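Local structure of indole-3-pyruvate decarboxylase (Azospirillum brasilense, 2NXW) at residues A[101-106]-A[146-151]; A[140-145]-A[150-155]; A[210-215]-A[345-350]. The protein uses thiamine diphosphate and a metal ion to decarboxylate indole-3-pyruvate to indole-3-acetaldehyde and carbon dioxide, a step in auxin biosynthesis. All blocks are in the same frame, centred on the assembly; numbering follows the deposited sequence.

Interaction 1. Residues A[101-106]-A[146-151]; sequences NAVAGA and KEITVA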
ATOM      1  N   ASN A 101     -10.466  10.609 -14.975  1.00 11.45           N
ATOM      2  CA  ASN A 101      -9.679  10.111 -16.088  1.00 10.82           C
ATOM      3  C   ASN A 101      -9.026  11.236 -16.900  1.00 10.42           C
ATOM      4  O   ASN A 101      -7.829  11.179 -17.204  1.00 10.66           O
ATOM      5  CB  ASN A 101     -10.553   9.236 -16.992  1.00 10.72           C
ATOM      6  CG  ASN A 101      -9.810   8.753 -18.204  1.00 11.79           C
ATOM      7  OD1 ASN A 101      -8.688   8.246 -18.097  1.00 13.20           O
ATOM      8  ND2 ASN A 101     -10.422   8.903 -19.372  1.00 12.68           N
ATOM      9  N   ALA A 102      -9.803  12.256 -17.266  1.00 11.51           N
ATOM     10  CA  ALA A 102      -9.235  13.354 -18.047  1.00 11.19           C
ATOM     11  C   ALA A 102      -8.097  14.032 -17.287  1.00 10.72           C
ATOM     12  O   ALA A 102      -7.086  14.418 -17.883  1.00 11.87           O
ATOM     13  CB  ALA A 102     -10.320  14.377 -18.389  1.00 11.21           C
ATOM     14  N   VAL A 103      -8.256  14.160 -15.972  1.00 11.52           N
ATOM     15  CA  VAL A 103      -7.218  14.799 -15.166  1.00 12.01           C
ATOM     16  C   VAL A 103      -5.972  13.922 -15.078  1.00 12.17           C
ATOM     17  O   VAL A 103      -4.841  14.433 -15.158  1.00 12.68           O
ATOM     18  CB  VAL A 103      -7.759  15.160 -13.765  1.00 11.76           C
ATOM     19  CG1 VAL A 103      -6.637  15.708 -12.874  1.00 14.32           C
ATOM     20  CG2 VAL A 103      -8.867  16.208 -13.923  1.00 12.90           C
ATOM     21  N   ALA A 104      -6.163  12.608 -14.934  1.00 11.85           N
ATOM     22  CA  ALA A 104      -5.026  11.682 -14.887  1.00 11.13           C
ATOM     23  C   ALA A 104      -4.268  11.758 -16.218  1.00 11.51           C
ATOM     24  O   ALA A 104      -3.037  11.719 -16.245  1.00 12.19           O
ATOM     25  CB  ALA A 104      -5.512  10.243 -14.625  1.00 11.78           C
ATOM     26  N   GLY A 105      -5.008  11.888 -17.326  1.00 11.56           N
ATOM     27  CA  GLY A 105      -4.373  12.002 -18.625  1.00 11.20           C
ATOM     28  C   GLY A 105      -3.531  13.262 -18.732  1.00 11.41           C
ATOM     29  O   GLY A 105      -2.443  13.240 -19.299  1.00 12.48           O
ATOM     30  N   ALA A 106      -4.046  14.359 -18.182  1.00 11.30           N
ATOM     31  CA  ALA A 106      -3.326  15.634 -18.197  1.00 11.56           C
ATOM     32  C   ALA A 106      -2.061  15.494 -17.347  1.00 11.77           C
ATOM     33  O   ALA A 106      -0.987  15.975 -17.724  1.00 12.66           O
ATOM     34  CB  ALA A 106      -4.212  16.736 -17.641  1.00 12.98           C
ATOM     35  N   LYS A 146      -5.846  13.940  -4.882  1.00 14.83           N
ATOM     36  CA  LYS A 146      -4.467  14.104  -4.443  1.00 16.11           C
ATOM     37  C   LYS A 146      -3.567  13.113  -5.175  1.00 16.14           C
ATOM     38  O   LYS A 146      -2.366  13.336  -5.304  1.00 18.09           O
ATOM     39  CB  LYS A 146      -4.353  13.877  -2.932  1.00 18.42           C
ATOM     40  N   GLU A 147      -4.152  12.021  -5.663  1.00 17.09           N
ATOM     41  CA  GLU A 147      -3.393  10.997  -6.379  1.00 17.55           C
ATOM     42  C   GLU A 147      -3.076  11.372  -7.826  1.00 16.30           C
ATOM     43  O   GLU A 147      -2.176  10.797  -8.434  1.00 17.89           O
ATOM     44  CB  GLU A 147      -4.163   9.668  -6.383  1.00 19.23           C
ATOM     45  CG  GLU A 147      -4.385   9.034  -5.018  1.00 23.17           C
ATOM     46  CD  GLU A 147      -3.094   8.588  -4.360  1.00 27.13           C
ATOM     47  OE1 GLU A 147      -2.218   8.040  -5.066  1.00 28.06           O
ATOM     48  OE2 GLU A 147      -2.966   8.771  -3.131  1.00 29.59           O
ATOM     49  N   ILE A 148      -3.808  12.337  -8.380  1.00 15.54           N
ATOM     50  CA  ILE A 148      -3.611  12.725  -9.772  1.00 15.23           C
ATOM     51  C   ILE A 148      -3.307  14.200 -10.008  1.00 14.14           C
ATOM     52  O   ILE A 148      -3.519  14.724 -11.106  1.00 14.91           O
ATOM     53  CB  ILE A 148      -4.838  12.317 -10.609  1.00 14.91           C
ATOM     54  CG1 ILE A 148      -6.106  12.934 -10.013  1.00 14.94           C
ATOM     55  CG2 ILE A 148      -4.951  10.796 -10.640  1.00 15.89           C
ATOM     56  CD1 ILE A 148      -7.381  12.606 -10.789  1.00 14.80           C
ATOM     57  N   THR A 149      -2.804  14.867  -8.973  1.00 14.01           N
ATOM     58  CA  THR A 149      -2.442  16.282  -9.066  1.00 14.30           C
ATOM     59  C   THR A 149      -1.159  16.518  -8.281  1.00 15.45           C
ATOM     60  O   THR A 149      -0.820  15.728  -7.396  1.00 16.73           O
ATOM     61  CB  THR A 149      -3.547  17.205  -8.494  1.00 13.25           C
ATOM     62  OG1 THR A 149      -3.868  16.803  -7.155  1.00 13.69           O
ATOM     63  CG2 THR A 149      -4.802  17.141  -9.352  1.00 13.30           C
ATOM     64  N   VAL A 150      -0.445  17.600  -8.602  1.00 15.99           N
ATOM     65  CA  VAL A 150       0.808  17.905  -7.908  1.00 16.77           C
ATOM     66  C   VAL A 150       0.652  18.781  -6.675  1.00 16.72           C
ATOM     67  O   VAL A 150       1.581  18.903  -5.884  1.00 18.67           O
ATOM     68  CB  VAL A 150       1.850  18.555  -8.854  1.00 17.06           C
ATOM     69  CG1 VAL A 150       2.240  17.555  -9.910  1.00 21.71           C
ATOM     70  CG2 VAL A 150       1.314  19.838  -9.474  1.00 17.94           C
ATOM     71  N   ALA A 151      -0.513  19.389  -6.515  1.00 15.85           N
ATOM     72  CA  ALA A 151      -0.782  20.234  -5.363  1.00 15.52           C
ATOM     73  C   ALA A 151      -2.283  20.367  -5.227  1.00 15.16           C
ATOM     74  O   ALA A 151      -3.007  20.300  -6.226  1.00 14.74           O
ATOM     75  CB  ALA A 151      -0.141  21.608  -5.549  1.00 17.58           C
TER
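Thr149, whose methyl CG2 reaches Val103 CG1 of the helix at 4.2 Å, has its hydroxyl OG1 gripped by two groups of its own chain, the carbonyl oxygen of Phe145 and the amide NE2 of Gln152. With the hydroxyl held on that side, the methyl is what Thr149 offers to residues 101-106. The main contact is made one residue earlier. Ile148 tucks CG1 between its own backbone N and carbonyl carbon (chi1 56°), and its outer methyl is extended beyond CG1. The Ile148 and Val103 side chains cross at about a right angle, with Ile148 CD1 3.8 Å from Val103 CG1 and 3.9 Å from Val103 CB. The other branch of the isoleucine, CG2, meets Ala104 CB at 4.1 Å, so its two branches address successive residues of one helical turn. Val103 CG1 also sits 3.7 Å from Ile148 O, a buried carbonyl oxygen for which the model contains no hydrogen-bond partner. All four touching residues are buried, and the second subunit closes in nearby, its Leu130 packing on Ala104 and its Thr140 on Ile148. The side chain of Ala104 is about 11 Å from a bound thiamine diphosphate, so the contact is close to the cofactor without lining its pocket. Helix 100-108 lies in the beta-alpha-beta crossover between parallel strands 86-90 and 113-119, and the loop ahead of strand 152-154 packs against it, as expected in the three-layer alpha/beta fold of the pyrimidine-binding domain of thiamine diphosphate enzymes.

Interaction 2. Residues A[140-145]-A[150-155]; sequences TQFQVF and VAQARL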
ATOM      1  N   THR A 140     -13.186  11.537   0.700  1.00 19.26           N
ATOM      2  CA  THR A 140     -12.934  10.688  -0.459  1.00 17.29           C
ATOM      3  C   THR A 140     -12.523  11.453  -1.716  1.00 15.62           C
ATOM      4  O   THR A 140     -11.557  11.087  -2.383  1.00 15.40           O
ATOM      5  CB  THR A 140     -14.189   9.848  -0.777  1.00 17.27           C
ATOM      6  OG1 THR A 140     -14.536   9.067   0.376  1.00 20.74           O
ATOM      7  CG2 THR A 140     -13.943   8.918  -1.961  1.00 17.77           C
ATOM      8  N   GLN A 141     -13.250  12.515  -2.042  1.00 15.24           N
ATOM      9  CA  GLN A 141     -12.920  13.262  -3.245  1.00 14.34           C
ATOM     10  C   GLN A 141     -11.528  13.869  -3.192  1.00 14.79           C
ATOM     11  O   GLN A 141     -10.760  13.762  -4.142  1.00 14.63           O
ATOM     12  CB  GLN A 141     -13.963  14.355  -3.501  1.00 14.85           C
ATOM     13  CG  GLN A 141     -13.717  15.135  -4.783  1.00 14.13           C
ATOM     14  CD  GLN A 141     -14.902  15.988  -5.189  1.00 15.39           C
ATOM     15  OE1 GLN A 141     -16.037  15.510  -5.243  1.00 16.10           O
ATOM     16  NE2 GLN A 141     -14.643  17.257  -5.486  1.00 14.40           N
ATOM     17  N   PHE A 142     -11.205  14.526  -2.086  1.00 16.61           N
ATOM     18  CA  PHE A 142      -9.891  15.134  -1.952  1.00 17.82           C
ATOM     19  C   PHE A 142      -8.813  14.053  -2.046  1.00 17.20           C
ATOM     20  O   PHE A 142      -7.799  14.238  -2.720  1.00 17.99           O
ATOM     21  CB  PHE A 142      -9.794  15.863  -0.604  1.00 18.64           C
ATOM     22  CG  PHE A 142      -8.699  16.888  -0.536  1.00 20.99           C
ATOM     23  CD1 PHE A 142      -8.970  18.232  -0.784  1.00 21.74           C
ATOM     24  CD2 PHE A 142      -7.399  16.513  -0.224  1.00 22.31           C
ATOM     25  CE1 PHE A 142      -7.952  19.194  -0.720  1.00 22.77           C
ATOM     26  CE2 PHE A 142      -6.374  17.466  -0.156  1.00 22.79           C
ATOM     27  CZ  PHE A 142      -6.658  18.803  -0.406  1.00 22.32           C
ATOM     28  N   GLN A 143      -9.046  12.915  -1.389  1.00 17.41           N
ATOM     29  CA  GLN A 143      -8.072  11.827  -1.397  1.00 17.63           C
ATOM     30  C   GLN A 143      -7.831  11.247  -2.788  1.00 17.12           C
ATOM     31  O   GLN A 143      -6.723  10.830  -3.111  1.00 19.09           O
ATOM     32  CB  GLN A 143      -8.507  10.718  -0.444  1.00 19.83           C
ATOM     33  CG  GLN A 143      -8.553  11.162   1.009  1.00 21.80           C
ATOM     34  CD  GLN A 143      -7.229  11.732   1.481  1.00 23.52           C
ATOM     35  OE1 GLN A 143      -6.200  11.060   1.434  1.00 26.40           O
ATOM     36  NE2 GLN A 143      -7.246  12.981   1.936  1.00 26.22           N
ATOM     37  N   VAL A 144      -8.876  11.198  -3.601  1.00 14.52           N
ATOM     38  CA  VAL A 144      -8.727  10.689  -4.953  1.00 14.83           C
ATOM     39  C   VAL A 144      -7.966  11.709  -5.796  1.00 13.77           C
ATOM     40  O   VAL A 144      -7.028  11.355  -6.508  1.00 14.75           O
ATOM     41  CB  VAL A 144     -10.115  10.387  -5.585  1.00 14.22           C
ATOM     42  CG1 VAL A 144      -9.997  10.233  -7.093  1.00 14.01           C
ATOM     43  CG2 VAL A 144     -10.682   9.107  -4.983  1.00 15.14           C
ATOM     44  N   PHE A 145      -8.338  12.985  -5.707  1.00 13.65           N
ATOM     45  CA  PHE A 145      -7.642  13.968  -6.521  1.00 14.05           C
ATOM     46  C   PHE A 145      -6.185  14.189  -6.143  1.00 13.58           C
ATOM     47  O   PHE A 145      -5.376  14.548  -6.992  1.00 14.47           O
ATOM     48  CB  PHE A 145      -8.416  15.291  -6.569  1.00 14.63           C
ATOM     49  CG  PHE A 145      -9.469  15.313  -7.650  1.00 15.35           C
ATOM     50  CD1 PHE A 145     -10.758  14.833  -7.409  1.00 14.89           C
ATOM     51  CD2 PHE A 145      -9.135  15.716  -8.937  1.00 14.99           C
ATOM     52  CE1 PHE A 145     -11.700  14.750  -8.443  1.00 16.20           C
ATOM     53  CE2 PHE A 145     -10.068  15.635  -9.983  1.00 16.81           C
ATOM     54  CZ  PHE A 145     -11.352  15.150  -9.731  1.00 15.68           C
ATOM     55  N   VAL A 150      -0.445  17.600  -8.602  1.00 15.99           N
ATOM     56  CA  VAL A 150       0.808  17.905  -7.908  1.00 16.77           C
ATOM     57  C   VAL A 150       0.652  18.781  -6.675  1.00 16.72           C
ATOM     58  O   VAL A 150       1.581  18.903  -5.884  1.00 18.67           O
ATOM     59  CB  VAL A 150       1.850  18.555  -8.854  1.00 17.06           C
ATOM     60  CG1 VAL A 150       2.240  17.555  -9.910  1.00 21.71           C
ATOM     61  CG2 VAL A 150       1.314  19.838  -9.474  1.00 17.94           C
ATOM     62  N   ALA A 151      -0.513  19.389  -6.515  1.00 15.85           N
ATOM     63  CA  ALA A 151      -0.782  20.234  -5.363  1.00 15.52           C
ATOM     64  C   ALA A 151      -2.283  20.367  -5.227  1.00 15.16           C
ATOM     65  O   ALA A 151      -3.007  20.300  -6.226  1.00 14.74           O
ATOM     66  CB  ALA A 151      -0.141  21.608  -5.549  1.00 17.58           C
ATOM     67  N   GLN A 152      -2.745  20.564  -3.998  1.00 16.06           N
ATOM     68  CA  GLN A 152      -4.165  20.703  -3.729  1.00 16.98           C
ATOM     69  C   GLN A 152      -4.394  21.711  -2.619  1.00 16.96           C
ATOM     70  O   GLN A 152      -3.514  21.949  -1.787  1.00 19.01           O
ATOM     71  CB  GLN A 152      -4.770  19.382  -3.241  1.00 16.19           C
ATOM     72  CG  GLN A 152      -4.423  18.117  -4.016  1.00 16.09           C
ATOM     73  CD  GLN A 152      -3.040  17.591  -3.690  1.00 16.57           C
ATOM     74  OE1 GLN A 152      -2.613  17.603  -2.524  1.00 17.67           O
ATOM     75  NE2 GLN A 152      -2.334  17.111  -4.708  1.00 15.31           N
ATOM     76  N   ALA A 153      -5.588  22.290  -2.599  1.00 16.49           N
ATOM     77  CA  ALA A 153      -5.944  23.196  -1.524  1.00 16.44           C
ATOM     78  C   ALA A 153      -7.448  23.280  -1.385  1.00 16.89           C
ATOM     79  O   ALA A 153      -8.179  23.247  -2.374  1.00 16.03           O
ATOM     80  CB  ALA A 153      -5.365  24.595  -1.767  1.00 18.33           C
ATOM     81  N   ARG A 154      -7.909  23.339  -0.142  1.00 18.26           N
ATOM     82  CA  ARG A 154      -9.316  23.526   0.141  1.00 17.99           C
ATOM     83  C   ARG A 154      -9.351  24.986   0.578  1.00 19.03           C
ATOM     84  O   ARG A 154      -8.742  25.348   1.584  1.00 19.76           O
ATOM     85  CB  ARG A 154      -9.790  22.624   1.283  1.00 21.24           C
ATOM     86  CG  ARG A 154     -11.218  22.941   1.690  1.00 23.77           C
ATOM     87  CD  ARG A 154     -11.755  22.032   2.781  1.00 28.54           C
ATOM     88  NE  ARG A 154     -13.072  22.494   3.210  1.00 31.95           N
ATOM     89  CZ  ARG A 154     -13.872  21.836   4.040  1.00 35.05           C
ATOM     90  NH1 ARG A 154     -13.490  20.668   4.544  1.00 37.55           N
ATOM     91  NH2 ARG A 154     -15.057  22.348   4.364  1.00 35.98           N
ATOM     92  N   LEU A 155     -10.039  25.825  -0.186  1.00 18.13           N
ATOM     93  CA  LEU A 155     -10.107  27.244   0.122  1.00 18.08           C
ATOM     94  C   LEU A 155     -11.254  27.531   1.089  1.00 17.77           C
ATOM     95  O   LEU A 155     -12.255  28.161   0.730  1.00 20.05           O
ATOM     96  CB  LEU A 155     -10.264  28.038  -1.178  1.00 17.39           C
ATOM     97  CG  LEU A 155      -9.198  27.731  -2.242  1.00 17.12           C
ATOM     98  CD1 LEU A 155      -9.436  28.590  -3.476  1.00 17.99           C
ATOM     99  CD2 LEU A 155      -7.810  27.989  -1.674  1.00 18.63           C
TER
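In the N-terminal alpha/beta domain, helix 140-145 packs beside strand 152-154, which is outermost within this chain in a parallel six-stranded sheet. The short axes run close to antiparallel, at 162°, and approach to 10.0 Å, a spacing bridged by one aromatic side chain. Phe142 has CG anti to its backbone N (chi1 -161°), a torsion that carries the ring across to the strand. The ring leads with CZ, 3.5 Å from Gln152 CB, while CE2 lies 4.0 Å and CE1 4.1 Å from the same carbon. The near equality of the last two distances places Gln152 CB roughly symmetrically about the end of the ring, approached obliquely. At the edge, near the ring plane, CE1 also meets the strand backbone, with Ala153 C and Arg154 N both 4.2 Å away. Gln152 points its CB at the helix; its chain then bends at chi2 (78°), and the amide plane stands almost perpendicular to the ring. On the sheet side, backbone bonds of Ala153 to Tyr180 and Glu182 tie the strand to its neighbour 179-184, and the ring of Phe145 stacks with that of Tyr180. Across the two segments the contact is therefore van der Waals contact of the ring's CZ end with a methylene carbon, and of its CE1 edge with peptide atoms. The bend in Gln152 separates two kinds of chemistry: apolar CB faces the ring, while the polar amide beyond the bend binds Lys160 NZ of the third subunit through OE1 and Thr149 OG1 through NE2.

Interaction 3. Residues A[210-215]-A[345-350]; sequences ACADEV and LERLPP. Unlike the reference sequence in segment 345-350: Arg347 (reference Gly).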
ATOM      1  N   ALA A 210      27.716  22.388 -11.569  1.00 22.44           N
ATOM      2  CA  ALA A 210      28.357  21.085 -11.617  1.00 22.49           C
ATOM      3  C   ALA A 210      27.673  20.198 -12.654  1.00 22.04           C
ATOM      4  O   ALA A 210      28.332  19.517 -13.438  1.00 22.80           O
ATOM      5  CB  ALA A 210      28.300  20.424 -10.245  1.00 23.22           C
ATOM      6  N   CYS A 211      26.344  20.223 -12.656  1.00 21.14           N
ATOM      7  CA  CYS A 211      25.568  19.426 -13.595  1.00 19.93           C
ATOM      8  C   CYS A 211      25.879  19.821 -15.041  1.00 18.41           C
ATOM      9  O   CYS A 211      26.142  18.966 -15.884  1.00 19.29           O
ATOM     10  CB  CYS A 211      24.078  19.614 -13.308  1.00 19.09           C
ATOM     11  SG  CYS A 211      22.996  18.668 -14.391  1.00 20.51           S
ATOM     12  N   ALA A 212      25.841  21.117 -15.325  1.00 18.23           N
ATOM     13  CA  ALA A 212      26.134  21.594 -16.670  1.00 18.06           C
ATOM     14  C   ALA A 212      27.506  21.113 -17.147  1.00 19.16           C
ATOM     15  O   ALA A 212      27.660  20.679 -18.289  1.00 18.69           O
ATOM     16  CB  ALA A 212      26.067  23.122 -16.715  1.00 19.01           C
ATOM     17  N   ASP A 213      28.513  21.196 -16.275  1.00 19.09           N
ATOM     18  CA  ASP A 213      29.848  20.751 -16.654  1.00 20.52           C
ATOM     19  C   ASP A 213      29.863  19.260 -16.953  1.00 20.59           C
ATOM     20  O   ASP A 213      30.462  18.825 -17.938  1.00 21.39           O
ATOM     21  CB  ASP A 213      30.867  21.032 -15.542  1.00 21.42           C
ATOM     22  CG  ASP A 213      31.201  22.505 -15.402  1.00 23.18           C
ATOM     23  OD1 ASP A 213      30.944  23.287 -16.343  1.00 23.32           O
ATOM     24  OD2 ASP A 213      31.747  22.881 -14.340  1.00 25.96           O
ATOM     25  N   GLU A 214      29.195  18.477 -16.107  1.00 21.04           N
ATOM     26  CA  GLU A 214      29.169  17.032 -16.291  1.00 21.79           C
ATOM     27  C   GLU A 214      28.434  16.630 -17.562  1.00 21.16           C
ATOM     28  O   GLU A 214      28.860  15.724 -18.274  1.00 21.00           O
ATOM     29  CB  GLU A 214      28.521  16.341 -15.093  1.00 23.30           C
ATOM     30  CG  GLU A 214      28.832  14.858 -15.047  1.00 27.41           C
ATOM     31  CD  GLU A 214      28.112  14.130 -13.929  1.00 29.58           C
ATOM     32  OE1 GLU A 214      27.748  14.777 -12.921  1.00 31.46           O
ATOM     33  OE2 GLU A 214      27.927  12.901 -14.060  1.00 32.25           O
ATOM     34  N   VAL A 215      27.323  17.302 -17.839  1.00 20.18           N
ATOM     35  CA  VAL A 215      26.555  17.010 -19.041  1.00 19.21           C
ATOM     36  C   VAL A 215      27.399  17.268 -20.287  1.00 19.36           C
ATOM     37  O   VAL A 215      27.440  16.446 -21.198  1.00 19.11           O
ATOM     38  CB  VAL A 215      25.277  17.877 -19.103  1.00 18.73           C
ATOM     39  CG1 VAL A 215      24.651  17.790 -20.493  1.00 19.23           C
ATOM     40  CG2 VAL A 215      24.280  17.405 -18.054  1.00 19.56           C
ATOM     41  N   LEU A 345      24.418  26.995 -22.220  1.00 17.71           N
ATOM     42  CA  LEU A 345      24.729  28.009 -23.227  1.00 19.10           C
ATOM     43  C   LEU A 345      25.928  28.853 -22.816  1.00 21.36           C
ATOM     44  O   LEU A 345      26.766  29.201 -23.645  1.00 21.79           O
ATOM     45  CB  LEU A 345      23.510  28.906 -23.476  1.00 18.48           C
ATOM     46  CG  LEU A 345      22.374  28.233 -24.258  1.00 17.71           C
ATOM     47  CD1 LEU A 345      21.156  29.142 -24.290  1.00 19.02           C
ATOM     48  CD2 LEU A 345      22.842  27.920 -25.678  1.00 17.59           C
ATOM     49  N   GLU A 346      26.012  29.158 -21.529  1.00 21.06           N
ATOM     50  CA  GLU A 346      27.116  29.952 -21.002  1.00 22.85           C
ATOM     51  C   GLU A 346      28.458  29.250 -21.178  1.00 22.30           C
ATOM     52  O   GLU A 346      29.508  29.899 -21.178  1.00 22.93           O
ATOM     53  CB  GLU A 346      26.882  30.218 -19.518  1.00 25.13           C
ATOM     54  CG  GLU A 346      25.849  31.290 -19.233  1.00 31.21           C
ATOM     55  CD  GLU A 346      25.331  31.229 -17.810  1.00 34.75           C
ATOM     56  OE1 GLU A 346      26.130  30.918 -16.899  1.00 37.76           O
ATOM     57  OE2 GLU A 346      24.127  31.500 -17.603  1.00 38.41           O
ATOM     58  N   ARG A 347      28.421  27.931 -21.342  1.00 20.84           N
ATOM     59  CA  ARG A 347      29.635  27.128 -21.484  1.00 20.13           C
ATOM     60  C   ARG A 347      29.955  26.665 -22.903  1.00 20.50           C
ATOM     61  O   ARG A 347      30.902  25.903 -23.118  1.00 22.61           O
ATOM     62  CB  ARG A 347      29.537  25.916 -20.558  1.00 19.26           C
ATOM     63  CG  ARG A 347      29.436  26.299 -19.091  1.00 19.89           C
ATOM     64  CD  ARG A 347      28.975  25.134 -18.230  1.00 19.59           C
ATOM     65  NE  ARG A 347      29.131  25.431 -16.810  1.00 18.89           N
ATOM     66  CZ  ARG A 347      28.457  26.377 -16.161  1.00 20.32           C
ATOM     67  NH1 ARG A 347      27.561  27.126 -16.800  1.00 21.36           N
ATOM     68  NH2 ARG A 347      28.697  26.598 -14.870  1.00 22.68           N
ATOM     69  N   LEU A 348      29.171  27.128 -23.867  1.00 20.86           N
ATOM     70  CA  LEU A 348      29.367  26.765 -25.264  1.00 20.99           C
ATOM     71  C   LEU A 348      29.546  28.001 -26.128  1.00 21.16           C
ATOM     72  O   LEU A 348      28.788  28.960 -26.018  1.00 21.92           O
ATOM     73  CB  LEU A 348      28.154  25.977 -25.779  1.00 20.73           C
ATOM     74  CG  LEU A 348      27.890  24.601 -25.166  1.00 21.30           C
ATOM     75  CD1 LEU A 348      26.467  24.152 -25.504  1.00 20.17           C
ATOM     76  CD2 LEU A 348      28.908  23.602 -25.691  1.00 21.14           C
ATOM     77  N   PRO A 349      30.558  28.001 -27.006  1.00 21.69           N
ATOM     78  CA  PRO A 349      30.721  29.188 -27.841  1.00 22.84           C
ATOM     79  C   PRO A 349      29.680  29.210 -28.959  1.00 22.30           C
ATOM     80  O   PRO A 349      29.089  28.182 -29.302  1.00 22.54           O
ATOM     81  CB  PRO A 349      32.144  29.037 -28.375  1.00 23.91           C
ATOM     82  CG  PRO A 349      32.282  27.562 -28.515  1.00 22.68           C
ATOM     83  CD  PRO A 349      31.647  27.034 -27.234  1.00 21.98           C
ATOM     84  N   PRO A 350      29.422  30.392 -29.528  1.00 23.33           N
ATOM     85  CA  PRO A 350      28.451  30.524 -30.617  1.00 23.12           C
ATOM     86  C   PRO A 350      28.922  29.659 -31.789  1.00 22.91           C
ATOM     87  O   PRO A 350      30.108  29.339 -31.894  1.00 22.68           O
ATOM     88  CB  PRO A 350      28.521  32.010 -30.961  1.00 24.65           C
ATOM     89  CG  PRO A 350      28.945  32.652 -29.676  1.00 25.59           C
ATOM     90  CD  PRO A 350      29.989  31.701 -29.163  1.00 24.46           C
TER
HETATM   91  O   HOH W   1      31.193  25.368 -13.587  1.00 23.29           O
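Arg347 of residues 345-350 meets Asp213 and Ala212 of helix 205-221 where helix 337-346 ends, in the central alpha/beta domain of the thiamine diphosphate enzyme. The second segment enters with the last residues of that helix. Leu345 packs on helix 239-249, touching Lys241, Glu244 and Arg248. Past Glu346, Arg347 carries the contact. Its CG lies anti to the carbonyl carbon (chi1 -62°), and from there the chain runs extended to NE. NE donates to Asp213 OD1 at 2.8 Å with an N-H...O angle of 144°, a bent hydrogen bond within a salt bridge. The oxygen lies in the guanidinium plane, yet the donor meets it 40° out of the carboxylate plane; the two planes are well off coplanar. Ala212 CB covers one guanidinium face, offset toward the rim, and is 3.8 Å from NE. Water 1 completes a second link, donating to Asp213 OD2 at 2.7 Å and accepting from Arg347 NH2 at 3.1 Å, so both carboxylate oxygens are tied to the same side chain. Arg347 NH1 turns back to the carbonyl oxygen of Ala343, holding the group against the end of the preceding helix. Leu348 then packs on Leu245 and Leu216, while its backbone N reaches Leu345 O at 3.2 Å and its carbonyl oxygen receives Arg248 NH1.

How the interactions relate
Interactions 1 and 2 are neighbours in the N-terminal domain, with centres 10 Å apart and Val150 and Ala151 in common. They touch directly: Lys146 CA lies 3.7 Å from Gln152 NE2, and Val103 CG2 lies 4.2 Å from Phe145 CE2, so helix 100-108, helix 140-145 and the loop that follows it are in mutual contact. Both also touch the second subunit. Interaction 1 is nearer the cofactor, the side chain of Val103 being about 9 Å from that of Glu68, which lines the thiamine diphosphate pocket; interaction 2 lies farther off. Interaction 3, in the central domain, is separate: its centre lies about 35 Å and 40 Å from theirs, nearest atoms about 21 Å.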